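Local structure of transcription regulator WhiB1 (Mycobacterium tuberculosis H37Rv, 6ONO) at residues 6-12 with 36-42; 14-18 with 32-37; 43-47 with 60-64. The protein represses transcription and carries a [4Fe-4S] cluster that is stable to oxygen but reacts readily with nitric oxide, its apo- and nitrosylated forms binding DNA. One frame throughout, in Å; residues are numbered along the deposited sequence.

Interaction 1. Residues 6-12 with 36-42; sequences KAVCRDE and VCNRCPV. With SF4 (iron/sulfur cluster), chain E.
The side chains of Val8 and Val36 lie alongside, pointing opposite ways. CG2 of Val8 reaches CG1 of Val36 at 3.7 Å, and the two methyls also form a lid over S3 of the iron-sulfur cluster. Val36 sends CG1 this way because it stands anti to the backbone N (chi1 -180°), while CG2 turns toward the carboxylate of Glu12. Branched, apolar valines suit a wall that must be compact and carry no competing ligand. The other branch of Val8, CG1, leans on CD of Pro41 at 4.0 Å, and the puckered proline ring packs with CG against Lys6 O. Lys6 lies roughly perpendicular to Val42, its aliphatic CB and CE on Val42 CG1.

At the outer end Glu12 and Arg39 reach toward each other in a salt bridge, Arg39 NH2 to Glu12 OE2 at 2.9 Å with an N-H...O angle of 170°. OE2 lies in the guanidinium plane, yet the nitrogen stands well above the carboxylate plane, the two planes being 53° apart. The extended arginine chain brings one guanidinium face over Val36 CA.

Three cysteines anchor the cluster: Cys9 SG holds FE1 at 2.3 Å, Cys37 SG holds FE2 at 2.3 Å and Cys40 SG holds FE4 at 2.2 Å, the last two forming a Cys-X-X-Cys pair at the end of helix 27-38. Val42 N gives Cys40 SG a weak hydrogen bond of 3.6 Å. Iron-sulfur bonds tie both segments to one cluster, whose loss or nitrosylation would probably undo that tie, consistent with the apo- and nitrosylated forms binding DNA.

Interaction 2. Residues 14-18 with 32-37; sequences PELFF and DAKLVC. With SF4 (iron/sulfur cluster), chain E.
Ala33 O is met by three groups: Cys37 N donates a helical hydrogen bond at 3.1 Å, Val36 N adds a weak one, and from the other segment CE2 of Phe17 rests against it at 3.7 Å. The same benzyl group lays CD2 on Ala33 CB at 3.8 Å, and alanine suits this spot because its single methyl lets the 3-10 turn of residues 14-17 come close to the helix; Leu16 O also abuts that methyl.

Phe17 lies roughly perpendicular to Val36, with CG1 of Val36 in the ring plane at the edge, 3.7 Å from CZ. Cys37 SG is likewise at the ring edge, 81° off the normal, in a sulfur-aromatic contact. A broad, apolar ring fits here since it covers helix and cluster together: CD2 is 4.2 Å from S4. The turn packs on the helix face of Ala33, Val36 and Cys37, of which Val36 and Cys37 line the Wbl-type cluster site. A backbone hydrogen bond between Phe17 and Val59, which lines the cluster pocket, ties the turn to a further loop.

Leu16 grips the helix farther from the cluster. With CG anti to the backbone N (chi1 174°), its fork straddles the first turn of the segment, CD1 on Asp32 CB at 3.7 Å and CD2 on Val36 CG2 at 3.9 Å. Asp32 contributes just its methylene, leaving the carboxylate at the exposed side, whereas the forked leucine fills the groove between the two helical residues. A side chain of the second protein in the assembly meets the Phe17 ring, the planes inclined to each other.

Interaction 3. Residues 43-47 with 60-64; sequences TTECL and WGGMS. With SF4 (iron/sulfur cluster), chain E.
Cys46 SG touches Gly61 N at 3.4 Å while binding FE3 of the cluster at 2.2 Å. It reaches that iron with SG anti to the backbone N (chi1 -176°), leaning off helix 43-53 toward the turn. Its other sulfur contact is aromatic: SG lies 5.4 Å from the centre of the six-membered ring of Trp60. The indole NE1 is engaged by Ser57 O, and a second protein chain packs against both Trp60 and Cys46.

The backbone contacts belong to glycine. Residues 60-63 form a type I' beta turn, closed by hydrogen bonds from Met63 N to Trp60 O and from Trp60 N to Met63 O, in the Gly-Val-Trp-Gly-Gly turn characteristic of WhiB proteins. Both central residues have positive phi (54° at Gly61), which glycine adopts easily. Without a side chain, Gly61 lets its CA come 3.7 Å from Leu47 N and 3.5 Å from S1 of the cluster. Thr43 sets its methyl CG2 against Gly61 O at 3.3 Å; its hydroxyl turns the other way and is hydrogen-bonded to Cys40 O, in the loop after helix 27-38, and to Cys37 O on that helix.

The apolar part is small. Leu47 crosses the side chain of Met63, a selenomethionine in this crystal, at a slant, with CD1 on CG at 3.8 Å and also near SE; two flexible chains cover the turn on this side, beside Arg68.

No hydrogen bond joins the two segments directly; close packing at Gly61 and the cluster that both segments touch bring turn and helix together, so the fit of the turn probably depends on the cluster.

Overall arrangement
The three contacts surround one cluster. Interactions 1 and 2, their centres 9 Å apart, share Val36 and Cys37 on helix 27-38 and meet where Cys9 CB lies 3.3 Å from Phe17 CZ, so the ring backs an iron ligand. Interaction 3 follows in the chain and supplies the fourth cysteine, Cys46, to the three of interaction 1; Thr43 OG1, 2.9 Å from Cys37 O, ties helix 43-53 to helix 27-38. Gly62 N also packs 3.3 Å from Cys37 SG, and Lys34 CE lies 3.6 Å from Gly62 O, bringing the glycine turn against the helix used by interactions 1 and 2.

Interaction 1. Residues 6-12 with 36-42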
ATOM      1  N   LYS A   6      -0.442  18.821   0.140  1.00 48.21           N
ATOM      2  CA  LYS A   6      -1.533  19.194  -0.749  1.00 45.20           C
ATOM      3  C   LYS A   6      -2.293  17.996  -1.313  1.00 47.13           C
ATOM      4  O   LYS A   6      -3.118  18.171  -2.215  1.00 47.81           O
ATOM      5  CB  LYS A   6      -1.005  20.074  -1.881  1.00 46.93           C
ATOM      6  CG  LYS A   6      -0.557  21.463  -1.409  1.00 53.58           C
ATOM      7  CD  LYS A   6      -0.114  22.342  -2.574  1.00 63.22           C
ATOM      8  CE  LYS A   6       1.326  22.068  -2.995  1.00 68.70           C
ATOM      9  NZ  LYS A   6       2.319  22.469  -1.956  1.00 73.96           N
ATOM     10  N   ALA A   7      -2.021  16.790  -0.819  1.00 42.73           N
ATOM     11  CA  ALA A   7      -2.713  15.588  -1.279  1.00 36.91           C
ATOM     12  C   ALA A   7      -4.182  15.612  -0.863  1.00 36.52           C
ATOM     13  O   ALA A   7      -4.485  15.614   0.332  1.00 41.25           O
ATOM     14  CB  ALA A   7      -2.025  14.353  -0.703  1.00 31.27           C
ATOM     15  N   VAL A   8      -5.097  15.602  -1.838  1.00 33.48           N
ATOM     16  CA  VAL A   8      -6.519  15.622  -1.487  1.00 37.86           C
ATOM     17  C   VAL A   8      -7.028  14.260  -1.024  1.00 37.33           C
ATOM     18  O   VAL A   8      -8.045  14.195  -0.319  1.00 35.38           O
ATOM     19  CB  VAL A   8      -7.395  16.143  -2.641  1.00 37.56           C
ATOM     20  CG1 VAL A   8      -6.998  17.568  -2.995  1.00 35.78           C
ATOM     21  CG2 VAL A   8      -7.301  15.250  -3.852  1.00 31.99           C
ATOM     22  N   CYS A   9      -6.341  13.167  -1.369  1.00 31.62           N
ATOM     23  CA  CYS A   9      -6.706  11.874  -0.802  1.00 28.30           C
ATOM     24  C   CYS A   9      -6.566  11.843   0.714  1.00 30.98           C
ATOM     25  O   CYS A   9      -7.044  10.898   1.352  1.00 29.66           O
ATOM     26  CB  CYS A   9      -5.849  10.768  -1.405  1.00 23.40           C
ATOM     27  SG  CYS A   9      -4.100  11.080  -1.297  1.00 26.24           S
ATOM     28  N   ARG A  10      -5.892  12.831   1.302  1.00 43.06           N
ATOM     29  CA  ARG A  10      -5.857  12.924   2.752  1.00 40.35           C
ATOM     30  C   ARG A  10      -7.248  13.072   3.346  1.00 43.56           C
ATOM     31  O   ARG A  10      -7.413  12.866   4.551  1.00 45.78           O
ATOM     32  CB  ARG A  10      -4.955  14.075   3.179  1.00 40.88           C
ATOM     33  CG  ARG A  10      -3.491  13.727   3.057  1.00 42.01           C
ATOM     34  CD  ARG A  10      -2.615  14.964   3.091  1.00 56.31           C
ATOM     35  NE  ARG A  10      -2.625  15.604   4.401  1.00 57.07           N
ATOM     36  CZ  ARG A  10      -1.862  15.225   5.422  1.00 58.86           C
ATOM     37  NH1 ARG A  10      -1.936  15.867   6.579  1.00 65.68           N
ATOM     38  NH2 ARG A  10      -1.031  14.201   5.289  1.00 61.50           N
ATOM     39  N   ASP A  11      -8.252  13.433   2.539  1.00 41.44           N
ATOM     40  CA  ASP A  11      -9.614  13.571   3.041  1.00 44.90           C
ATOM     41  C   ASP A  11     -10.519  12.429   2.586  1.00 41.05           C
ATOM     42  O   ASP A  11     -11.744  12.556   2.647  1.00 49.49           O
ATOM     43  CB  ASP A  11     -10.208  14.916   2.615  1.00 52.04           C
ATOM     44  CG  ASP A  11      -9.495  16.097   3.249  1.00 64.83           C
ATOM     45  OD1 ASP A  11      -9.373  16.131   4.493  1.00 60.76           O
ATOM     46  OD2 ASP A  11      -9.056  16.994   2.499  1.00 70.43           O
ATOM     47  N   GLU A  12      -9.942  11.311   2.161  1.00 43.65           N
ATOM     48  CA  GLU A  12     -10.687  10.176   1.634  1.00 37.60           C
ATOM     49  C   GLU A  12     -10.372   8.921   2.444  1.00 39.98           C
ATOM     50  O   GLU A  12      -9.428   8.882   3.238  1.00 37.29           O
ATOM     51  CB  GLU A  12     -10.340   9.940   0.156  1.00 39.32           C
ATOM     52  CG  GLU A  12     -10.410  11.187  -0.716  1.00 45.20           C
ATOM     53  CD  GLU A  12     -11.829  11.555  -1.107  1.00 49.50           C
ATOM     54  OE1 GLU A  12     -12.674  10.637  -1.216  1.00 43.76           O
ATOM     55  OE2 GLU A  12     -12.100  12.760  -1.314  1.00 55.49           O
ATOM     56  N   VAL A  36     -10.459  11.120  -7.738  1.00 22.26           N
ATOM     57  CA  VAL A  36      -9.805  11.928  -6.713  1.00 29.01           C
ATOM     58  C   VAL A  36      -8.510  12.508  -7.258  1.00 23.53           C
ATOM     59  O   VAL A  36      -8.248  13.714  -7.146  1.00 28.04           O
ATOM     60  CB  VAL A  36      -9.553  11.098  -5.440  1.00 29.50           C
ATOM     61  CG1 VAL A  36      -8.876  11.959  -4.372  1.00 32.05           C
ATOM     62  CG2 VAL A  36     -10.853  10.491  -4.916  1.00 22.07           C
ATOM     63  N   CYS A  37      -7.680  11.659  -7.865  1.00 23.48           N
ATOM     64  CA  CYS A  37      -6.413  12.162  -8.401  1.00 24.04           C
ATOM     65  C   CYS A  37      -6.625  13.284  -9.417  1.00 28.24           C
ATOM     66  O   CYS A  37      -5.789  14.191  -9.535  1.00 30.86           O
ATOM     67  CB  CYS A  37      -5.626  11.022  -9.035  1.00 21.28           C
ATOM     68  SG  CYS A  37      -5.153   9.745  -7.866  1.00 20.34           S
ATOM     69  N   ASN A  38      -7.723  13.229 -10.168  1.00 35.00           N
ATOM     70  CA  ASN A  38      -7.990  14.198 -11.223  1.00 37.40           C
ATOM     71  C   ASN A  38      -8.303  15.584 -10.676  1.00 38.60           C
ATOM     72  O   ASN A  38      -8.203  16.569 -11.414  1.00 42.51           O
ATOM     73  CB  ASN A  38      -9.141  13.685 -12.091  1.00 34.86           C
ATOM     74  CG  ASN A  38      -8.688  12.624 -13.086  1.00 46.29           C
ATOM     75  OD1 ASN A  38      -7.529  12.208 -13.068  1.00 55.37           O
ATOM     76  ND2 ASN A  38      -9.612  12.144 -13.919  1.00 42.70           N
ATOM     77  N   ARG A  39      -8.683  15.685  -9.403  1.00 29.96           N
ATOM     78  CA  ARG A  39      -8.872  16.975  -8.760  1.00 36.38           C
ATOM     79  C   ARG A  39      -7.783  17.233  -7.723  1.00 36.84           C
ATOM     80  O   ARG A  39      -8.005  17.941  -6.740  1.00 45.40           O
ATOM     81  CB  ARG A  39     -10.259  17.080  -8.129  1.00 34.48           C
ATOM     82  CG  ARG A  39     -10.604  16.019  -7.118  1.00 37.80           C
ATOM     83  CD  ARG A  39     -11.931  16.354  -6.453  1.00 40.79           C
ATOM     84  NE  ARG A  39     -12.509  15.230  -5.720  1.00 37.85           N
ATOM     85  CZ  ARG A  39     -12.145  14.864  -4.497  1.00 37.11           C
ATOM     86  NH1 ARG A  39     -11.191  15.525  -3.858  1.00 46.79           N
ATOM     87  NH2 ARG A  39     -12.738  13.832  -3.914  1.00 46.65           N
ATOM     88  N   CYS A  40      -6.598  16.671  -7.947  1.00 34.25           N
ATOM     89  CA  CYS A  40      -5.477  16.807  -7.038  1.00 34.44           C
ATOM     90  C   CYS A  40      -4.430  17.731  -7.634  1.00 36.77           C
ATOM     91  O   CYS A  40      -4.075  17.572  -8.811  1.00 38.66           O
ATOM     92  CB  CYS A  40      -4.857  15.439  -6.748  1.00 29.82           C
ATOM     93  SG  CYS A  40      -3.498  15.464  -5.536  1.00 34.90           S
ATOM     94  N   PRO A  41      -3.904  18.695  -6.867  1.00 41.21           N
ATOM     95  CA  PRO A  41      -2.916  19.623  -7.440  1.00 40.09           C
ATOM     96  C   PRO A  41      -1.520  19.037  -7.576  1.00 43.15           C
ATOM     97  O   PRO A  41      -0.708  19.609  -8.317  1.00 43.28           O
ATOM     98  CB  PRO A  41      -2.930  20.798  -6.456  1.00 44.17           C
ATOM     99  CG  PRO A  41      -3.303  20.178  -5.162  1.00 44.91           C
ATOM    100  CD  PRO A  41      -4.265  19.060  -5.486  1.00 39.17           C
ATOM    101  N   VAL A  42      -1.215  17.913  -6.922  1.00 33.94           N
ATOM    102  CA  VAL A  42       0.147  17.383  -6.928  1.00 33.57           C
ATOM    103  C   VAL A  42       0.208  16.027  -7.625  1.00 30.02           C
ATOM    104  O   VAL A  42       1.025  15.168  -7.273  1.00 28.84           O
ATOM    105  CB  VAL A  42       0.709  17.302  -5.496  1.00 34.47           C
ATOM    106  CG1 VAL A  42       0.981  18.708  -4.963  1.00 39.00           C
ATOM    107  CG2 VAL A  42      -0.251  16.562  -4.569  1.00 32.28           C
TER
HETATM  108 FE1  SF4 E 101      -3.530  11.260  -3.549  1.00 25.40          FE
HETATM  109 FE2  SF4 E 101      -4.062  10.800  -6.176  1.00 21.46          FE
HETATM  110 FE3  SF4 E 101      -1.472  11.158  -5.350  1.00 23.82          FE
HETATM  111 FE4  SF4 E 101      -3.194  13.265  -5.340  1.00 27.11          FE
HETATM  112  S1  SF4 E 101      -2.493  12.109  -7.155  1.00 26.48           S
HETATM  113  S2  SF4 E 101      -1.752  12.686  -3.696  1.00 25.45           S
HETATM  114  S3  SF4 E 101      -5.154  12.223  -4.810  1.00 25.14           S
HETATM  115  S4  SF4 E 101      -2.865   9.449  -4.750  1.00 22.92           S

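Interaction 2. Residues 14-18 with 32-37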
ATOM      1  N   PRO A  14      -8.540   5.780   2.817  1.00 28.93           N
ATOM      2  CA  PRO A  14      -7.290   5.329   2.175  1.00 26.12           C
ATOM      3  C   PRO A  14      -7.453   4.068   1.345  1.00 24.65           C
ATOM      4  O   PRO A  14      -6.772   3.916   0.319  1.00 22.53           O
ATOM      5  CB  PRO A  14      -6.343   5.107   3.365  1.00 27.64           C
ATOM      6  CG  PRO A  14      -6.910   5.922   4.468  1.00 33.69           C
ATOM      7  CD  PRO A  14      -8.395   5.934   4.274  1.00 32.85           C
ATOM      8  N   GLU A  15      -8.368   3.174   1.733  1.00 21.92           N
ATOM      9  CA  GLU A  15      -8.550   1.921   1.007  1.00 21.99           C
ATOM     10  C   GLU A  15      -9.123   2.127  -0.377  1.00 23.33           C
ATOM     11  O   GLU A  15      -9.088   1.193  -1.188  1.00 19.49           O
ATOM     12  CB  GLU A  15      -9.441   0.961   1.801  1.00 23.21           C
ATOM     13  CG  GLU A  15      -8.651   0.160   2.820  1.00 24.56           C
ATOM     14  CD  GLU A  15      -7.704  -0.839   2.169  1.00 29.30           C
ATOM     15  OE1 GLU A  15      -8.168  -1.957   1.839  1.00 27.40           O
ATOM     16  OE2 GLU A  15      -6.509  -0.508   1.968  1.00 25.95           O
ATOM     17  N   LEU A  16      -9.676   3.308  -0.652  1.00 22.59           N
ATOM     18  CA  LEU A  16     -10.125   3.600  -2.005  1.00 22.31           C
ATOM     19  C   LEU A  16      -8.977   3.472  -2.987  1.00 20.12           C
ATOM     20  O   LEU A  16      -9.181   3.085  -4.144  1.00 21.33           O
ATOM     21  CB  LEU A  16     -10.726   5.003  -2.070  1.00 24.43           C
ATOM     22  CG  LEU A  16     -11.116   5.544  -3.445  1.00 26.26           C
ATOM     23  CD1 LEU A  16     -12.257   4.720  -4.037  1.00 27.88           C
ATOM     24  CD2 LEU A  16     -11.484   7.014  -3.336  1.00 25.48           C
ATOM     25  N   PHE A  17      -7.758   3.746  -2.539  1.00 19.35           N
ATOM     26  CA  PHE A  17      -6.628   3.743  -3.454  1.00 18.10           C
ATOM     27  C   PHE A  17      -5.980   2.382  -3.556  1.00 19.70           C
ATOM     28  O   PHE A  17      -4.978   2.240  -4.256  1.00 19.09           O
ATOM     29  CB  PHE A  17      -5.633   4.819  -3.032  1.00 19.11           C
ATOM     30  CG  PHE A  17      -6.211   6.183  -3.153  1.00 18.29           C
ATOM     31  CD1 PHE A  17      -6.958   6.718  -2.116  1.00 22.17           C
ATOM     32  CD2 PHE A  17      -6.130   6.867  -4.343  1.00 18.37           C
ATOM     33  CE1 PHE A  17      -7.541   7.944  -2.245  1.00 21.61           C
ATOM     34  CE2 PHE A  17      -6.709   8.103  -4.483  1.00 20.58           C
ATOM     35  CZ  PHE A  17      -7.423   8.639  -3.440  1.00 21.77           C
ATOM     36  N   PHE A  18      -6.566   1.364  -2.926  1.00 15.84           N
ATOM     37  CA  PHE A  18      -6.043   0.002  -2.982  1.00 16.43           C
ATOM     38  C   PHE A  18      -7.172  -0.965  -3.317  1.00 17.36           C
ATOM     39  O   PHE A  18      -7.602  -1.758  -2.471  1.00 18.83           O
ATOM     40  CB  PHE A  18      -5.337  -0.343  -1.671  1.00 17.46           C
ATOM     41  CG  PHE A  18      -4.046   0.390  -1.514  1.00 17.03           C
ATOM     42  CD1 PHE A  18      -4.023   1.685  -1.004  1.00 16.93           C
ATOM     43  CD2 PHE A  18      -2.865  -0.169  -1.983  1.00 17.11           C
ATOM     44  CE1 PHE A  18      -2.826   2.389  -0.910  1.00 17.01           C
ATOM     45  CE2 PHE A  18      -1.676   0.529  -1.914  1.00 17.06           C
ATOM     46  CZ  PHE A  18      -1.654   1.808  -1.372  1.00 17.03           C
ATOM     47  N   ASP A  32     -13.017   5.370  -9.383  1.00 19.05           N
ATOM     48  CA  ASP A  32     -13.347   6.231  -8.245  1.00 19.47           C
ATOM     49  C   ASP A  32     -12.089   6.850  -7.624  1.00 19.11           C
ATOM     50  O   ASP A  32     -12.094   8.031  -7.248  1.00 19.72           O
ATOM     51  CB  ASP A  32     -14.127   5.434  -7.193  1.00 20.34           C
ATOM     52  CG  ASP A  32     -15.540   5.072  -7.640  1.00 22.28           C
ATOM     53  OD1 ASP A  32     -16.078   5.713  -8.558  1.00 23.53           O
ATOM     54  OD2 ASP A  32     -16.137   4.159  -7.034  1.00 26.42           O
ATOM     55  N   ALA A  33     -11.009   6.066  -7.492  1.00 16.99           N
ATOM     56  CA  ALA A  33      -9.741   6.628  -7.017  1.00 16.97           C
ATOM     57  C   ALA A  33      -9.163   7.657  -7.999  1.00 17.66           C
ATOM     58  O   ALA A  33      -8.685   8.739  -7.600  1.00 17.16           O
ATOM     59  CB  ALA A  33      -8.735   5.507  -6.765  1.00 15.52           C
ATOM     60  N   LYS A  34      -9.161   7.320  -9.292  1.00 18.88           N
ATOM     61  CA  LYS A  34      -8.641   8.238 -10.296  1.00 20.33           C
ATOM     62  C   LYS A  34      -9.408   9.555 -10.303  1.00 23.71           C
ATOM     63  O   LYS A  34      -8.825  10.598 -10.598  1.00 23.25           O
ATOM     64  CB  LYS A  34      -8.701   7.601 -11.679  1.00 19.05           C
ATOM     65  CG  LYS A  34      -7.658   6.545 -11.946  1.00 18.32           C
ATOM     66  CD  LYS A  34      -7.817   6.011 -13.372  1.00 19.15           C
ATOM     67  CE  LYS A  34      -6.700   5.052 -13.710  1.00 21.21           C
ATOM     68  NZ  LYS A  34      -6.723   4.651 -15.132  1.00 24.02           N
ATOM     69  N   LEU A  35     -10.712   9.522 -10.015  1.00 21.38           N
ATOM     70  CA  LEU A  35     -11.476  10.765  -9.930  1.00 26.19           C
ATOM     71  C   LEU A  35     -10.925  11.686  -8.852  1.00 29.82           C
ATOM     72  O   LEU A  35     -10.942  12.913  -9.011  1.00 31.79           O
ATOM     73  CB  LEU A  35     -12.948  10.473  -9.659  1.00 26.37           C
ATOM     74  CG  LEU A  35     -13.736   9.966 -10.865  1.00 25.66           C
ATOM     75  CD1 LEU A  35     -15.178   9.715 -10.474  1.00 26.66           C
ATOM     76  CD2 LEU A  35     -13.651  10.949 -11.999  1.00 26.42           C
ATOM     77  N   VAL A  36     -10.459  11.120  -7.738  1.00 22.26           N
ATOM     78  CA  VAL A  36      -9.805  11.928  -6.713  1.00 29.01           C
ATOM     79  C   VAL A  36      -8.510  12.508  -7.258  1.00 23.53           C
ATOM     80  O   VAL A  36      -8.248  13.714  -7.146  1.00 28.04           O
ATOM     81  CB  VAL A  36      -9.553  11.098  -5.440  1.00 29.50           C
ATOM     82  CG1 VAL A  36      -8.876  11.959  -4.372  1.00 32.05           C
ATOM     83  CG2 VAL A  36     -10.853  10.491  -4.916  1.00 22.07           C
ATOM     84  N   CYS A  37      -7.680  11.659  -7.865  1.00 23.48           N
ATOM     85  CA  CYS A  37      -6.413  12.162  -8.401  1.00 24.04           C
ATOM     86  C   CYS A  37      -6.625  13.284  -9.417  1.00 28.24           C
ATOM     87  O   CYS A  37      -5.789  14.191  -9.535  1.00 30.86           O
ATOM     88  CB  CYS A  37      -5.626  11.022  -9.035  1.00 21.28           C
ATOM     89  SG  CYS A  37      -5.153   9.745  -7.866  1.00 20.34           S
TER
HETATM   90 FE1  SF4 E 101      -3.530  11.260  -3.549  1.00 25.40          FE
HETATM   91 FE2  SF4 E 101      -4.062  10.800  -6.176  1.00 21.46          FE
HETATM   92 FE3  SF4 E 101      -1.472  11.158  -5.350  1.00 23.82          FE
HETATM   93 FE4  SF4 E 101      -3.194  13.265  -5.340  1.00 27.11          FE
HETATM   94  S1  SF4 E 101      -2.493  12.109  -7.155  1.00 26.48           S
HETATM   95  S2  SF4 E 101      -1.752  12.686  -3.696  1.00 25.45           S
HETATM   96  S3  SF4 E 101      -5.154  12.223  -4.810  1.00 25.14           S
HETATM   97  S4  SF4 E 101      -2.865   9.449  -4.750  1.00 22.92           S

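Interaction 3. Residues 43-47 with 60-64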
ATOM      1  N   THR A  43      -0.623  15.851  -8.655  1.00 36.27           N
ATOM      2  CA  THR A  43      -0.708  14.563  -9.329  1.00 30.81           C
ATOM      3  C   THR A  43       0.608  14.182  -9.987  1.00 37.54           C
ATOM      4  O   THR A  43       1.044  13.030  -9.887  1.00 29.76           O
ATOM      5  CB  THR A  43      -1.822  14.582 -10.366  1.00 37.46           C
ATOM      6  OG1 THR A  43      -3.033  15.043  -9.755  1.00 39.44           O
ATOM      7  CG2 THR A  43      -2.044  13.189 -10.887  1.00 29.60           C
ATOM      8  N   THR A  44       1.255  15.126 -10.679  1.00 29.83           N
ATOM      9  CA  THR A  44       2.525  14.791 -11.311  1.00 33.92           C
ATOM     10  C   THR A  44       3.580  14.467 -10.260  1.00 30.96           C
ATOM     11  O   THR A  44       4.387  13.550 -10.442  1.00 30.98           O
ATOM     12  CB  THR A  44       2.989  15.918 -12.249  1.00 34.12           C
ATOM     13  OG1 THR A  44       3.000  17.167 -11.552  1.00 41.32           O
ATOM     14  CG2 THR A  44       2.054  16.035 -13.414  1.00 34.16           C
ATOM     15  N   GLU A  45       3.588  15.206  -9.150  1.00 36.28           N
ATOM     16  CA  GLU A  45       4.531  14.914  -8.073  1.00 36.73           C
ATOM     17  C   GLU A  45       4.251  13.552  -7.450  1.00 36.62           C
ATOM     18  O   GLU A  45       5.179  12.779  -7.179  1.00 36.94           O
ATOM     19  CB  GLU A  45       4.460  15.997  -6.998  1.00 39.37           C
ATOM     20  CG  GLU A  45       4.948  17.381  -7.407  1.00 48.19           C
ATOM     21  CD  GLU A  45       3.991  18.102  -8.334  1.00 48.98           C
ATOM     22  OE1 GLU A  45       2.868  17.599  -8.551  1.00 45.15           O
ATOM     23  OE2 GLU A  45       4.353  19.191  -8.826  1.00 54.95           O
ATOM     24  N   CYS A  46       2.976  13.242  -7.209  1.00 28.59           N
ATOM     25  CA  CYS A  46       2.623  11.936  -6.661  1.00 24.94           C
ATOM     26  C   CYS A  46       3.065  10.812  -7.592  1.00 23.53           C
ATOM     27  O   CYS A  46       3.699   9.842  -7.157  1.00 22.66           O
ATOM     28  CB  CYS A  46       1.118  11.863  -6.406  1.00 23.81           C
ATOM     29  SG  CYS A  46       0.590  10.329  -5.635  1.00 21.70           S
ATOM     30  N   LEU A  47       2.714  10.913  -8.880  1.00 23.83           N
ATOM     31  CA  LEU A  47       3.102   9.877  -9.829  1.00 21.98           C
ATOM     32  C   LEU A  47       4.612   9.744  -9.899  1.00 23.71           C
ATOM     33  O   LEU A  47       5.141   8.629  -9.913  1.00 23.20           O
ATOM     34  CB  LEU A  47       2.543  10.182 -11.225  1.00 22.21           C
ATOM     35  CG  LEU A  47       2.989   9.170 -12.288  1.00 22.12           C
ATOM     36  CD1 LEU A  47       2.476   7.766 -11.973  1.00 20.11           C
ATOM     37  CD2 LEU A  47       2.519   9.610 -13.662  1.00 23.03           C
ATOM     38  N   TRP A  60      -1.739   5.643  -7.612  1.00 14.76           N
ATOM     39  CA  TRP A  60      -0.939   6.823  -7.315  1.00 15.76           C
ATOM     40  C   TRP A  60      -0.942   7.706  -8.545  1.00 18.16           C
ATOM     41  O   TRP A  60      -0.881   7.201  -9.670  1.00 16.22           O
ATOM     42  CB  TRP A  60       0.522   6.488  -6.978  1.00 16.54           C
ATOM     43  CG  TRP A  60       0.724   5.534  -5.827  1.00 16.43           C
ATOM     44  CD1 TRP A  60       0.282   4.242  -5.737  1.00 18.45           C
ATOM     45  CD2 TRP A  60       1.456   5.789  -4.625  1.00 17.56           C
ATOM     46  NE1 TRP A  60       0.683   3.683  -4.547  1.00 16.37           N
ATOM     47  CE2 TRP A  60       1.402   4.611  -3.842  1.00 21.45           C
ATOM     48  CE3 TRP A  60       2.147   6.900  -4.128  1.00 19.10           C
ATOM     49  CZ2 TRP A  60       2.014   4.512  -2.589  1.00 18.70           C
ATOM     50  CZ3 TRP A  60       2.758   6.803  -2.886  1.00 20.40           C
ATOM     51  CH2 TRP A  60       2.689   5.615  -2.133  1.00 20.13           C
ATOM     52  N   GLY A  61      -1.015   9.019  -8.326  1.00 19.42           N
ATOM     53  CA  GLY A  61      -0.845   9.996  -9.387  1.00 20.20           C
ATOM     54  C   GLY A  61      -1.760   9.804 -10.580  1.00 21.39           C
ATOM     55  O   GLY A  61      -1.377  10.094 -11.716  1.00 21.24           O
ATOM     56  N   GLY A  62      -2.971   9.315 -10.337  1.00 16.88           N
ATOM     57  CA  GLY A  62      -3.919   9.077 -11.409  1.00 16.78           C
ATOM     58  C   GLY A  62      -3.662   7.848 -12.252  1.00 16.30           C
ATOM     59  O   GLY A  62      -4.286   7.718 -13.308  1.00 16.80           O
HETATM   60  N   MSE A  63      -2.754   6.959 -11.836  1.00 17.21           N
HETATM   61  CA  MSE A  63      -2.486   5.700 -12.549  1.00 18.67           C
HETATM   62  C   MSE A  63      -2.707   4.483 -11.634  1.00 18.70           C
HETATM   63  O   MSE A  63      -2.333   4.514 -10.458  1.00 16.85           O
HETATM   64  CB  MSE A  63      -1.044   5.644 -13.084  1.00 18.28           C
HETATM   65  CG  MSE A  63      -0.615   6.778 -13.999  1.00 24.01           C
HETATM   66 SE   MSE A  63       0.879   6.174 -15.111  0.54 22.71          SE
HETATM   67  CE  MSE A  63      -0.100   5.107 -16.389  1.00 30.67           C
ATOM     68  N   SER A  64      -3.268   3.409 -12.187  1.00 15.94           N
ATOM     69  CA  SER A  64      -3.429   2.167 -11.453  1.00 15.88           C
ATOM     70  C   SER A  64      -2.103   1.421 -11.397  1.00 16.44           C
ATOM     71  O   SER A  64      -1.142   1.751 -12.100  1.00 17.13           O
ATOM     72  CB  SER A  64      -4.492   1.275 -12.100  1.00 16.52           C
ATOM     73  OG  SER A  64      -3.998   0.704 -13.293  1.00 18.19           O
TER
HETATM   74 FE1  SF4 E 101      -3.530  11.260  -3.549  1.00 25.40          FE
HETATM   75 FE2  SF4 E 101      -4.062  10.800  -6.176  1.00 21.46          FE
HETATM   76 FE3  SF4 E 101      -1.472  11.158  -5.350  1.00 23.82          FE
HETATM   77 FE4  SF4 E 101      -3.194  13.265  -5.340  1.00 27.11          FE
HETATM   78  S1  SF4 E 101      -2.493  12.109  -7.155  1.00 26.48           S
HETATM   79  S2  SF4 E 101      -1.752  12.686  -3.696  1.00 25.45           S
HETATM   80  S3  SF4 E 101      -5.154  12.223  -4.810  1.00 25.14           S
HETATM   81  S4  SF4 E 101      -2.865   9.449  -4.750  1.00 22.92           S